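Side-chain contacts in DyP-type peroxidase (Pleurotus ostreatus PC15, PDB 6FSK), which probably uses hydrogen peroxide and a bound heme b to oxidise dyes and other substrates, likely including manganese(II): residues T100-D105 / T241-F246; D175-D180 / G361-S366; S366-H369 / T374-G377. The protein carries 1 engineered substitution. All blocks are in the same frame, centred on the assembly; numbering follows the deposited sequence.

Overall arrangement
From the N terminus, helix 102-109 comes first and is joined by interaction 1 to strand 238-247, across 135 intervening residues. Before that loop closes, the chain leaves strand 166-175 and enters residues 175-180. Residues 175-180 pair with residues 361-366, which follow strand 354-360, so interactions 1 and 2 cross along the chain. Both bring the N-terminal family region against the C-terminal one. Interaction 3 is local. It starts at Ser366, where interaction 2 ends, and closes the short loop between helix 366-371 and strand 379-386. Interactions 2 and 3 pack together, with Pro362 and Thr365 against His376. Interaction 3 also reaches interaction 1, where Phe246 touches Gly377.

Interaction 1: residues T100-D105 / T241-F246; sequences TGQRKD and TFRYLF
The closest CA atoms of the two segments are those of Gln102 and Thr241, 8.8 Å apart. Helix 102-109 begins here, after Gly101 at the N-cap, and residues 241-246 form an extended strand. The Gln102 side chain bridges the gap. Its CG is anti to the backbone N (chi1 -158°) and the chain stays extended, which carries the amide to the strand. Both ends of the amide are used. Gln102 NE2 donates to Phe242 O at 3.0 Å, tilted from the carbonyl plane. Gln102 OE1 accepts from Arg243 NH1 at 2.9 Å. This donor stands above the amide carbonyl plane, while OE1 lies at the guanidinium edge and in its plane. The two flat groups are turned 67° apart. The Arg243 chain bends twice, and its CD passes 3.2 Å from Gln102 OE1. Asp111 forms a salt bridge with Arg243 NH2. Cut back to alanine, the glutamine would lose both bonds, which is likely to leave Phe242 O and Arg243 NH1 without these partners and open a gap between helix and strand. The result is a buried polar bridge from a helix start to the antiparallel sheet of the DyP alpha+beta fold, on the strand whose Leu245 touches the heme.

Interaction 2: residues D175-D180 / G361-S366; sequences DVRPGD and GPEVTS
Arg177 and Glu363 meet through bends in both side chains. The arginine turns at chi3 (63°) and the glutamate at chi2 (-60°), which folds each charged end toward the other. The chains cross at about a right angle. Their charged groups end up nearly coplanar. Arg177 grips the carboxylate side-on with two nitrogens. Arg177 NE donates to Glu363 OE2 at 3.0 Å. Arg177 NH2 donates to Glu363 OE1 at 2.7 Å. Both bonds are almost straight, and each oxygen uses its syn lone pair. The carboxylate lies at the guanidinium edge, in plane. Pro178 packs beside this pair: its CG is 3.8 Å from Glu363 CG, and its CD is 3.5 Å from Glu363 OE2. A water gives a second link between the segments. It donates to Asp175 OD2 at 2.6 Å and accepts from Gly361 N at 2.9 Å. Asp175 OD2 also has a salt bridge to Arg173. These contacts pin together the loops that leave the outermost strands of the sheet, 166-175 and 354-360, whose backbones hydrogen-bond at Asp175 and Gln359. The paired, in-plane bonds should fix the rotation of both charged groups. Each charge probably offsets the other across the loops.

Interaction 3: residues S366-H369 / T374-G377; sequences SQEH and THHG
Glu368 belongs to the capping box at the start of helix 366-371, and it also receives the backbone of His375 and His376 from the loop beyond the helix. In the box, Thr365 OG1 caps Glu368 N, and Glu368 OE2 accepts from Thr365 N. The Glu368 chain is extended beyond CG (chi2 178°), which sends the carboxylate across to the loop. There OE1 takes two N-H groups. His375 N donates to Glu368 OE1 at 2.8 Å, on the anti side and close to the carboxylate plane. His376 N donates to Glu368 OE1 at 3.0 Å, from above that plane and along a more bent path. Thr374 CA lies 3.6 Å from the same Glu368 OE1. The two imidazoles sit differently. The His375 ring runs alongside the glutamate chain in the opposite direction, with ND1 3.6 Å from Glu368 CG. The His376 ring stands nearly upright to the carboxylate, and Glu368 OE2 lies at its edge, 3.7 Å from CD2. Arg378 NH2 forms a salt bridge with Glu368 OE2, and Pro250 of helix 249-258 touches the Glu368 side chain. One buried carboxylate thus serves the helix start, two loop amides and an arginine. These donors probably stabilise its negative charge and hold it from turning, so that the chain's return toward strand 379-386 is tied to the helix it has just left.

Interaction 1: residues T100-D105 / T241-F246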
ATOM      1  N   THR A 100     -11.294  -5.674  14.519  1.00 11.74           N
ATOM      2  CA  THR A 100     -11.247  -7.115  14.273  1.00 12.75           C
ATOM      3  C   THR A 100      -9.809  -7.617  14.275  1.00 11.51           C
ATOM      4  O   THR A 100      -9.497  -8.702  14.764  1.00 12.54           O
ATOM      5  CB  THR A 100     -11.973  -7.383  12.956  1.00 16.48           C
ATOM      6  OG1 THR A 100     -13.395  -7.163  13.145  1.00 21.68           O
ATOM      7  CG2 THR A 100     -11.807  -8.771  12.476  1.00 20.55           C
ATOM      8  N   GLY A 101      -8.904  -6.829  13.721  1.00 10.42           N
ATOM      9  CA  GLY A 101      -7.506  -7.211  13.468  1.00 10.74           C
ATOM     10  C   GLY A 101      -7.360  -7.980  12.190  1.00  9.73           C
ATOM     11  O   GLY A 101      -8.285  -8.572  11.711  1.00 10.96           O
ATOM     12  N   GLN A 102      -6.193  -7.869  11.631  1.00  9.14           N
ATOM     13  CA  GLN A 102      -5.945  -8.391  10.339  1.00  8.95           C
ATOM     14  C   GLN A 102      -5.913  -9.914  10.334  1.00  9.85           C
ATOM     15  O   GLN A 102      -6.254 -10.515   9.327  1.00 10.54           O
ATOM     16  CB  GLN A 102      -4.718  -7.830   9.660  1.00  9.57           C
ATOM     17  CG  GLN A 102      -4.806  -7.989   8.113  1.00  8.78           C
ATOM     18  CD  GLN A 102      -3.552  -7.576   7.421  1.00  9.25           C
ATOM     19  OE1 GLN A 102      -2.841  -8.421   6.824  1.00  9.67           O
ATOM     20  NE2 GLN A 102      -3.226  -6.246   7.469  1.00  9.11           N
ATOM     21  N   ARG A 103      -5.409 -10.548  11.405  1.00 11.13           N
ATOM     22  CA  ARG A 103      -5.417 -12.018  11.377  1.00 12.65           C
ATOM     23  C   ARG A 103      -6.828 -12.620  11.113  1.00 13.12           C
ATOM     24  O   ARG A 103      -6.990 -13.555  10.263  1.00 15.05           O
ATOM     25  CB  ARG A 103      -4.909 -12.580  12.689  1.00 15.26           C
ATOM     26  CG  ARG A 103      -3.437 -12.481  12.905  1.00 18.84           C
ATOM     27  CD  ARG A 103      -2.966 -12.829  14.335  1.00 19.79           C
ATOM     28  NE  ARG A 103      -3.592 -11.905  15.306  1.00 23.05           N
ATOM     29  CZ  ARG A 103      -3.580 -12.159  16.583  1.00 27.18           C
ATOM     30  NH1 ARG A 103      -2.941 -13.253  17.033  1.00 22.46           N
ATOM     31  NH2 ARG A 103      -4.186 -11.337  17.404  1.00 28.23           N
ATOM     32  N   LYS A 104      -7.888 -12.039  11.709  1.00 12.68           N
ATOM     33  CA  LYS A 104      -9.268 -12.498  11.464  1.00 14.42           C
ATOM     34  C   LYS A 104      -9.805 -11.922  10.154  1.00 13.98           C
ATOM     35  O   LYS A 104     -10.429 -12.607   9.375  1.00 13.40           O
ATOM     36  CB  LYS A 104     -10.177 -12.088  12.587  1.00 16.18           C
ATOM     37  CG  LYS A 104      -9.990 -12.969  13.787  1.00 23.01           C
ATOM     38  CD  LYS A 104     -10.800 -12.501  14.947  1.00 27.90           C
ATOM     39  CE  LYS A 104     -10.547 -13.401  16.158  1.00 33.77           C
ATOM     40  NZ  LYS A 104     -10.789 -12.586  17.367  1.00 38.77           N
ATOM     41  N   ASP A 105      -9.449 -10.661   9.852  1.00 11.31           N
ATOM     42  CA  ASP A 105      -9.999 -10.003   8.663  1.00 10.24           C
ATOM     43  C   ASP A 105      -9.445 -10.636   7.374  1.00 10.61           C
ATOM     44  O   ASP A 105     -10.077 -10.563   6.330  1.00 11.13           O
ATOM     45  CB  ASP A 105      -9.649  -8.517   8.677  1.00 10.92           C
ATOM     46  CG  ASP A 105     -10.566  -7.668   7.805  1.00 12.32           C
ATOM     47  OD1 ASP A 105     -11.779  -7.871   7.815  1.00 12.47           O
ATOM     48  OD2 ASP A 105     -10.033  -6.714   7.089  1.00 12.15           O
ATOM     49  N   THR A 241      -2.114   0.303   7.444  1.00  8.25           N
ATOM     50  CA  THR A 241      -2.234  -1.125   7.042  1.00  8.83           C
ATOM     51  C   THR A 241      -0.885  -1.627   6.611  1.00  8.04           C
ATOM     52  O   THR A 241      -0.266  -1.059   5.721  1.00  8.36           O
ATOM     53  CB  THR A 241      -3.266  -1.267   5.910  1.00  8.59           C
ATOM     54  OG1 THR A 241      -4.568  -0.950   6.397  1.00  9.68           O
ATOM     55  CG2 THR A 241      -3.247  -2.735   5.414  1.00  9.20           C
ATOM     56  N   PHE A 242      -0.430  -2.744   7.240  1.00  8.17           N
ATOM     57  CA  PHE A 242       0.797  -3.454   6.835  1.00  8.71           C
ATOM     58  C   PHE A 242       0.460  -4.791   6.234  1.00  8.06           C
ATOM     59  O   PHE A 242      -0.334  -5.519   6.832  1.00  7.76           O
ATOM     60  CB  PHE A 242       1.728  -3.667   8.013  1.00  8.92           C
ATOM     61  CG  PHE A 242       2.904  -4.528   7.685  1.00 11.60           C
ATOM     62  CD1 PHE A 242       3.916  -4.098   6.851  1.00 15.90           C
ATOM     63  CD2 PHE A 242       3.001  -5.792   8.228  1.00 12.28           C
ATOM     64  CE1 PHE A 242       5.033  -4.929   6.606  1.00 16.08           C
ATOM     65  CE2 PHE A 242       4.087  -6.605   7.924  1.00 11.85           C
ATOM     66  CZ  PHE A 242       5.017  -6.189   7.076  1.00 13.28           C
ATOM     67  N   ARG A 243       1.029  -5.093   5.060  1.00  8.19           N
ATOM     68  CA  ARG A 243       0.881  -6.407   4.388  1.00  8.41           C
ATOM     69  C   ARG A 243       2.225  -6.881   3.947  1.00  9.00           C
ATOM     70  O   ARG A 243       2.953  -6.187   3.243  1.00  9.46           O
ATOM     71  CB  ARG A 243      -0.069  -6.343   3.187  1.00  8.91           C
ATOM     72  CG  ARG A 243      -1.477  -5.870   3.572  1.00  8.87           C
ATOM     73  CD  ARG A 243      -2.373  -7.024   3.977  1.00  8.38           C
ATOM     74  NE  ARG A 243      -2.802  -7.931   2.921  1.00  8.52           N
ATOM     75  CZ  ARG A 243      -3.227  -9.173   3.093  1.00 10.06           C
ATOM     76  NH1 ARG A 243      -3.167  -9.764   4.270  1.00 10.38           N
ATOM     77  NH2 ARG A 243      -3.618  -9.837   2.022  1.00  9.76           N
ATOM     78  N   TYR A 244       2.591  -8.077   4.406  1.00  8.09           N
ATOM     79  CA  TYR A 244       3.899  -8.653   4.022  1.00  8.58           C
ATOM     80  C   TYR A 244       3.740  -9.496   2.776  1.00  8.84           C
ATOM     81  O   TYR A 244       3.187 -10.633   2.867  1.00  9.80           O
ATOM     82  CB  TYR A 244       4.346  -9.501   5.197  1.00  9.28           C
ATOM     83  CG  TYR A 244       5.774  -9.974   5.214  1.00  9.66           C
ATOM     84  CD1 TYR A 244       6.740  -9.460   4.422  1.00 11.11           C
ATOM     85  CD2 TYR A 244       6.155 -10.899   6.189  1.00 11.77           C
ATOM     86  CE1 TYR A 244       8.079  -9.857   4.538  1.00 12.49           C
ATOM     87  CE2 TYR A 244       7.458 -11.306   6.267  1.00 13.13           C
ATOM     88  CZ  TYR A 244       8.405 -10.771   5.495  1.00 13.29           C
ATOM     89  OH  TYR A 244       9.752 -11.217   5.631  1.00 14.93           O
ATOM     90  N   LEU A 245       3.982  -8.869   1.639  1.00  8.78           N
ATOM     91  CA  LEU A 245       3.526  -9.452   0.352  1.00  8.68           C
ATOM     92  C   LEU A 245       4.650 -10.061  -0.430  1.00  9.52           C
ATOM     93  O   LEU A 245       5.473  -9.359  -0.984  1.00 10.34           O
ATOM     94  CB  LEU A 245       2.779  -8.438  -0.493  1.00  9.14           C
ATOM     95  CG  LEU A 245       1.522  -7.900   0.174  1.00  9.21           C
ATOM     96  CD1 LEU A 245       0.862  -6.845  -0.777  1.00  9.95           C
ATOM     97  CD2 LEU A 245       0.454  -8.916   0.517  1.00  8.70           C
ATOM     98  N   PHE A 246       4.748 -11.381  -0.437  1.00  9.67           N
ATOM     99  CA  PHE A 246       5.848 -12.022  -1.203  1.00  9.31           C
ATOM    100  C   PHE A 246       5.432 -12.032  -2.669  1.00  9.96           C
ATOM    101  O   PHE A 246       4.240 -12.217  -2.969  1.00 11.61           O
ATOM    102  CB  PHE A 246       6.072 -13.461  -0.683  1.00 10.17           C
ATOM    103  CG  PHE A 246       6.848 -13.511   0.575  1.00  9.82           C
ATOM    104  CD1 PHE A 246       6.327 -13.073   1.758  1.00 10.43           C
ATOM    105  CD2 PHE A 246       8.151 -13.968   0.600  1.00 10.24           C
ATOM    106  CE1 PHE A 246       7.083 -13.010   2.931  1.00 11.76           C
ATOM    107  CE2 PHE A 246       8.879 -13.989   1.788  1.00 11.92           C
ATOM    108  CZ  PHE A 246       8.339 -13.514   2.946  1.00 10.87           C
TER

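Interaction 2: residues D175-D180 / G361-S366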
ATOM      1  N   ASP A 175      14.489  -2.966   1.506  1.00 11.15           N
ATOM      2  CA  ASP A 175      15.588  -2.366   0.829  1.00 12.59           C
ATOM      3  C   ASP A 175      15.191  -2.025  -0.588  1.00 12.27           C
ATOM      4  O   ASP A 175      14.627  -2.893  -1.290  1.00 13.42           O
ATOM      5  CB  ASP A 175      16.714  -3.377   0.753  1.00 13.61           C
ATOM      6  CG  ASP A 175      17.243  -3.726   2.134  1.00 15.59           C
ATOM      7  OD1 ASP A 175      18.025  -2.864   2.680  1.00 16.65           O
ATOM      8  OD2 ASP A 175      16.921  -4.817   2.638  1.00 16.84           O
ATOM      9  N   VAL A 176      15.447  -0.801  -1.005  1.00 12.05           N
ATOM     10  CA  VAL A 176      15.156  -0.473  -2.400  1.00 12.53           C
ATOM     11  C   VAL A 176      16.036  -1.334  -3.323  1.00 13.82           C
ATOM     12  O   VAL A 176      17.094  -1.866  -2.927  1.00 14.44           O
ATOM     13  CB  VAL A 176      15.299   1.046  -2.678  1.00 13.24           C
ATOM     14  CG1 VAL A 176      14.332   1.852  -1.780  1.00 12.29           C
ATOM     15  CG2 VAL A 176      16.741   1.473  -2.616  1.00 13.88           C
ATOM     16  N   ARG A 177      15.618  -1.434  -4.578  1.00 13.35           N
ATOM     17  CA  ARG A 177      16.365  -2.279  -5.524  1.00 14.54           C
ATOM     18  C   ARG A 177      17.599  -1.522  -6.029  1.00 15.91           C
ATOM     19  O   ARG A 177      17.693  -0.318  -5.942  1.00 16.53           O
ATOM     20  CB  ARG A 177      15.402  -2.717  -6.615  1.00 14.80           C
ATOM     21  CG  ARG A 177      14.388  -3.734  -6.071  1.00 15.16           C
ATOM     22  CD  ARG A 177      13.374  -4.213  -7.082  1.00 13.41           C
ATOM     23  NE  ARG A 177      14.113  -4.900  -8.137  1.00 13.61           N
ATOM     24  CZ  ARG A 177      13.778  -4.906  -9.415  1.00 14.19           C
ATOM     25  NH1 ARG A 177      12.698  -4.260  -9.879  1.00 16.98           N
ATOM     26  NH2 ARG A 177      14.534  -5.582 -10.287  1.00 14.88           N
ATOM     27  N   PRO A 178      18.539  -2.237  -6.617  1.00 20.81           N
ATOM     28  CA  PRO A 178      19.789  -1.584  -7.102  1.00 22.39           C
ATOM     29  C   PRO A 178      19.649  -0.729  -8.333  1.00 22.57           C
ATOM     30  O   PRO A 178      18.796  -0.977  -9.219  1.00 21.54           O
ATOM     31  CB  PRO A 178      20.695  -2.788  -7.392  1.00 23.69           C
ATOM     32  CG  PRO A 178      19.866  -3.982  -7.419  1.00 26.07           C
ATOM     33  CD  PRO A 178      18.606  -3.701  -6.663  1.00 25.43           C
ATOM     34  N   GLY A 179      20.513   0.280  -8.436  1.00 23.39           N
ATOM     35  CA  GLY A 179      20.594   1.015  -9.670  1.00 25.65           C
ATOM     36  C   GLY A 179      19.365   1.745 -10.131  1.00 23.78           C
ATOM     37  O   GLY A 179      18.635   2.304  -9.321  1.00 26.51           O
ATOM     38  N   ASP A 180      19.146   1.731 -11.449  1.00 27.92           N
ATOM     39  CA  ASP A 180      18.139   2.596 -12.082  1.00 32.79           C
ATOM     40  C   ASP A 180      16.724   2.127 -11.818  1.00 27.88           C
ATOM     41  O   ASP A 180      15.799   2.948 -11.886  1.00 31.94           O
ATOM     42  CB  ASP A 180      18.380   2.826 -13.616  1.00 42.20           C
ATOM     43  CG  ASP A 180      18.925   1.565 -14.372  1.00 56.35           C
ATOM     44  OD1 ASP A 180      18.554   0.399 -14.050  1.00 58.81           O
ATOM     45  OD2 ASP A 180      19.755   1.759 -15.306  1.00 63.44           O
ATOM     46  N   GLY A 361      14.131  -8.178  -0.307  1.00 10.05           N
ATOM     47  CA  GLY A 361      14.683  -9.332  -1.002  1.00 10.91           C
ATOM     48  C   GLY A 361      15.669  -9.082  -2.026  1.00 10.85           C
ATOM     49  O   GLY A 361      15.782  -7.963  -2.537  1.00 11.71           O
ATOM     50  N   PRO A 362      16.435 -10.129  -2.390  1.00 10.71           N
ATOM     51  CA  PRO A 362      17.441 -10.037  -3.422  1.00 11.37           C
ATOM     52  C   PRO A 362      16.867 -10.013  -4.852  1.00 11.89           C
ATOM     53  O   PRO A 362      15.735 -10.391  -5.079  1.00 12.38           O
ATOM     54  CB  PRO A 362      18.281 -11.301  -3.168  1.00 11.99           C
ATOM     55  CG  PRO A 362      17.268 -12.273  -2.742  1.00 11.25           C
ATOM     56  CD  PRO A 362      16.284 -11.500  -1.921  1.00 10.78           C
ATOM     57  N   GLU A 363      17.731  -9.674  -5.811  1.00 11.55           N
ATOM     58  CA  GLU A 363      17.334  -9.731  -7.249  1.00 12.11           C
ATOM     59  C   GLU A 363      17.162 -11.204  -7.647  1.00 11.90           C
ATOM     60  O   GLU A 363      17.726 -12.128  -6.973  1.00 13.09           O
ATOM     61  CB  GLU A 363      18.406  -9.053  -8.074  1.00 13.33           C
ATOM     62  CG  GLU A 363      18.509  -7.552  -7.819  1.00 15.37           C
ATOM     63  CD  GLU A 363      17.196  -6.890  -8.159  1.00 16.76           C
ATOM     64  OE1 GLU A 363      16.768  -6.903  -9.383  1.00 15.80           O
ATOM     65  OE2 GLU A 363      16.494  -6.427  -7.262  1.00 14.98           O
ATOM     66  N   VAL A 364      16.420 -11.488  -8.702  1.00 11.59           N
ATOM     67  CA  VAL A 364      16.206 -12.867  -9.219  1.00 11.69           C
ATOM     68  C   VAL A 364      17.583 -13.406  -9.696  1.00 11.57           C
ATOM     69  O   VAL A 364      18.286 -12.687 -10.375  1.00 13.74           O
ATOM     70  CB  VAL A 364      15.198 -12.826 -10.350  1.00 14.01           C
ATOM     71  CG1 VAL A 364      15.086 -14.175 -11.085  1.00 14.64           C
ATOM     72  CG2 VAL A 364      13.841 -12.356  -9.768  1.00 12.46           C
ATOM     73  N   THR A 365      17.864 -14.624  -9.269  1.00 12.72           N
ATOM     74  CA  THR A 365      19.166 -15.216  -9.593  1.00 13.68           C
ATOM     75  C   THR A 365      19.131 -15.947 -10.950  1.00 14.13           C
ATOM     76  O   THR A 365      18.079 -16.231 -11.517  1.00 15.33           O
ATOM     77  CB  THR A 365      19.590 -16.271  -8.580  1.00 14.22           C
ATOM     78  OG1 THR A 365      18.665 -17.314  -8.594  1.00 14.83           O
ATOM     79  CG2 THR A 365      19.649 -15.694  -7.104  1.00 15.67           C
ATOM     80  N   SER A 366      20.336 -16.170 -11.505  1.00 14.62           N
ATOM     81  CA  SER A 366      20.400 -16.952 -12.773  1.00 14.99           C
ATOM     82  C   SER A 366      19.706 -18.262 -12.669  1.00 13.97           C
ATOM     83  O   SER A 366      19.004 -18.691 -13.607  1.00 16.30           O
ATOM     84  CB  SER A 366      21.940 -17.195 -13.132  1.00 17.15           C
ATOM     85  OG  SER A 366      22.501 -15.934 -13.390  1.00 23.49           O
TER
HETATM   86  O   HOH W   1      15.576  -6.852   1.800  1.00 20.28           O

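Interaction 3: residues S366-H369 / T374-G377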
ATOM      1  N   SER A 366      20.336 -16.170 -11.505  1.00 14.62           N
ATOM      2  CA  SER A 366      20.400 -16.952 -12.773  1.00 14.99           C
ATOM      3  C   SER A 366      19.706 -18.262 -12.669  1.00 13.97           C
ATOM      4  O   SER A 366      19.004 -18.691 -13.607  1.00 16.30           O
ATOM      5  CB  SER A 366      21.940 -17.195 -13.132  1.00 17.15           C
ATOM      6  OG  SER A 366      22.501 -15.934 -13.390  1.00 23.49           O
ATOM      7  N   GLN A 367      19.804 -18.965 -11.540  1.00 12.85           N
ATOM      8  CA  GLN A 367      19.185 -20.278 -11.405  1.00 15.41           C
ATOM      9  C   GLN A 367      17.648 -20.124 -11.372  1.00 15.36           C
ATOM     10  O   GLN A 367      16.913 -20.969 -11.927  1.00 15.26           O
ATOM     11  CB  GLN A 367      19.596 -21.027 -10.154  1.00 17.67           C
ATOM     12  CG  GLN A 367      19.121 -22.453 -10.117  1.00 21.30           C
ATOM     13  CD  GLN A 367      19.833 -23.325 -11.189  1.00 25.82           C
ATOM     14  OE1 GLN A 367      21.042 -23.306 -11.280  1.00 27.30           O
ATOM     15  NE2 GLN A 367      19.075 -23.971 -12.051  1.00 28.88           N
ATOM     16  N   GLU A 368      17.163 -19.118 -10.633  1.00 13.21           N
ATOM     17  CA  GLU A 368      15.745 -18.857 -10.647  1.00 13.96           C
ATOM     18  C   GLU A 368      15.251 -18.540 -12.013  1.00 13.22           C
ATOM     19  O   GLU A 368      14.149 -19.029 -12.376  1.00 15.10           O
ATOM     20  CB  GLU A 368      15.396 -17.679  -9.688  1.00 12.79           C
ATOM     21  CG  GLU A 368      15.557 -18.009  -8.235  1.00 12.69           C
ATOM     22  CD  GLU A 368      15.251 -16.790  -7.313  1.00 12.52           C
ATOM     23  OE1 GLU A 368      14.283 -16.809  -6.459  1.00 12.66           O
ATOM     24  OE2 GLU A 368      15.996 -15.794  -7.450  1.00 14.20           O
ATOM     25  N   HIS A 369      15.959 -17.699 -12.746  1.00 13.62           N
ATOM     26  CA  HIS A 369      15.553 -17.385 -14.147  1.00 17.42           C
ATOM     27  C   HIS A 369      15.525 -18.658 -15.007  1.00 17.13           C
ATOM     28  O   HIS A 369      14.531 -18.962 -15.683  1.00 16.88           O
ATOM     29  CB  HIS A 369      16.467 -16.356 -14.707  1.00 18.83           C
ATOM     30  CG  HIS A 369      16.107 -15.933 -16.085  1.00 23.51           C
ATOM     31  ND1 HIS A 369      14.966 -15.211 -16.363  1.00 25.89           N
ATOM     32  CD2 HIS A 369      16.773 -16.065 -17.262  1.00 26.57           C
ATOM     33  CE1 HIS A 369      14.932 -14.939 -17.667  1.00 27.93           C
ATOM     34  NE2 HIS A 369      16.024 -15.437 -18.224  1.00 28.06           N
ATOM     35  N   THR A 374      10.717 -19.390  -8.166  1.00 13.09           N
ATOM     36  CA  THR A 374      11.233 -18.674  -7.014  1.00 12.63           C
ATOM     37  C   THR A 374      11.967 -19.626  -6.051  1.00 12.97           C
ATOM     38  O   THR A 374      11.406 -20.672  -5.642  1.00 14.31           O
ATOM     39  CB  THR A 374      10.089 -18.036  -6.246  1.00 12.21           C
ATOM     40  OG1 THR A 374       9.540 -16.966  -7.041  1.00 12.99           O
ATOM     41  CG2 THR A 374      10.561 -17.427  -4.949  1.00 12.13           C
ATOM     42  N   HIS A 375      13.164 -19.204  -5.700  1.00 12.81           N
ATOM     43  CA  HIS A 375      13.970 -19.866  -4.652  1.00 14.39           C
ATOM     44  C   HIS A 375      14.284 -18.992  -3.470  1.00 15.23           C
ATOM     45  O   HIS A 375      14.670 -19.556  -2.450  1.00 15.49           O
ATOM     46  CB  HIS A 375      15.263 -20.444  -5.221  1.00 17.53           C
ATOM     47  CG  HIS A 375      14.971 -21.461  -6.278  1.00 20.88           C
ATOM     48  ND1 HIS A 375      15.625 -21.502  -7.485  1.00 28.28           N
ATOM     49  CD2 HIS A 375      14.022 -22.434  -6.317  1.00 20.84           C
ATOM     50  CE1 HIS A 375      15.096 -22.460  -8.232  1.00 20.87           C
ATOM     51  NE2 HIS A 375      14.132 -23.041  -7.551  1.00 25.75           N
ATOM     52  N   HIS A 376      14.100 -17.672  -3.567  1.00 12.63           N
ATOM     53  CA  HIS A 376      14.406 -16.739  -2.528  1.00 12.67           C
ATOM     54  C   HIS A 376      13.192 -15.851  -2.295  1.00 15.37           C
ATOM     55  O   HIS A 376      12.503 -15.512  -3.249  1.00 17.13           O
ATOM     56  CB  HIS A 376      15.586 -15.869  -2.915  1.00 13.52           C
ATOM     57  CG  HIS A 376      16.822 -16.637  -3.134  1.00 15.06           C
ATOM     58  ND1 HIS A 376      17.493 -17.276  -2.103  1.00 17.48           N
ATOM     59  CD2 HIS A 376      17.483 -16.938  -4.274  1.00 18.57           C
ATOM     60  CE1 HIS A 376      18.547 -17.882  -2.601  1.00 18.77           C
ATOM     61  NE2 HIS A 376      18.570 -17.703  -3.906  1.00 18.34           N
ATOM     62  N   GLY A 377      12.977 -15.429  -1.081  1.00 13.57           N
ATOM     63  CA  GLY A 377      11.831 -14.605  -0.720  1.00 13.18           C
ATOM     64  C   GLY A 377      12.149 -13.194  -1.204  1.00 13.28           C
ATOM     65  O   GLY A 377      13.270 -12.589  -0.931  1.00 13.23           O
TER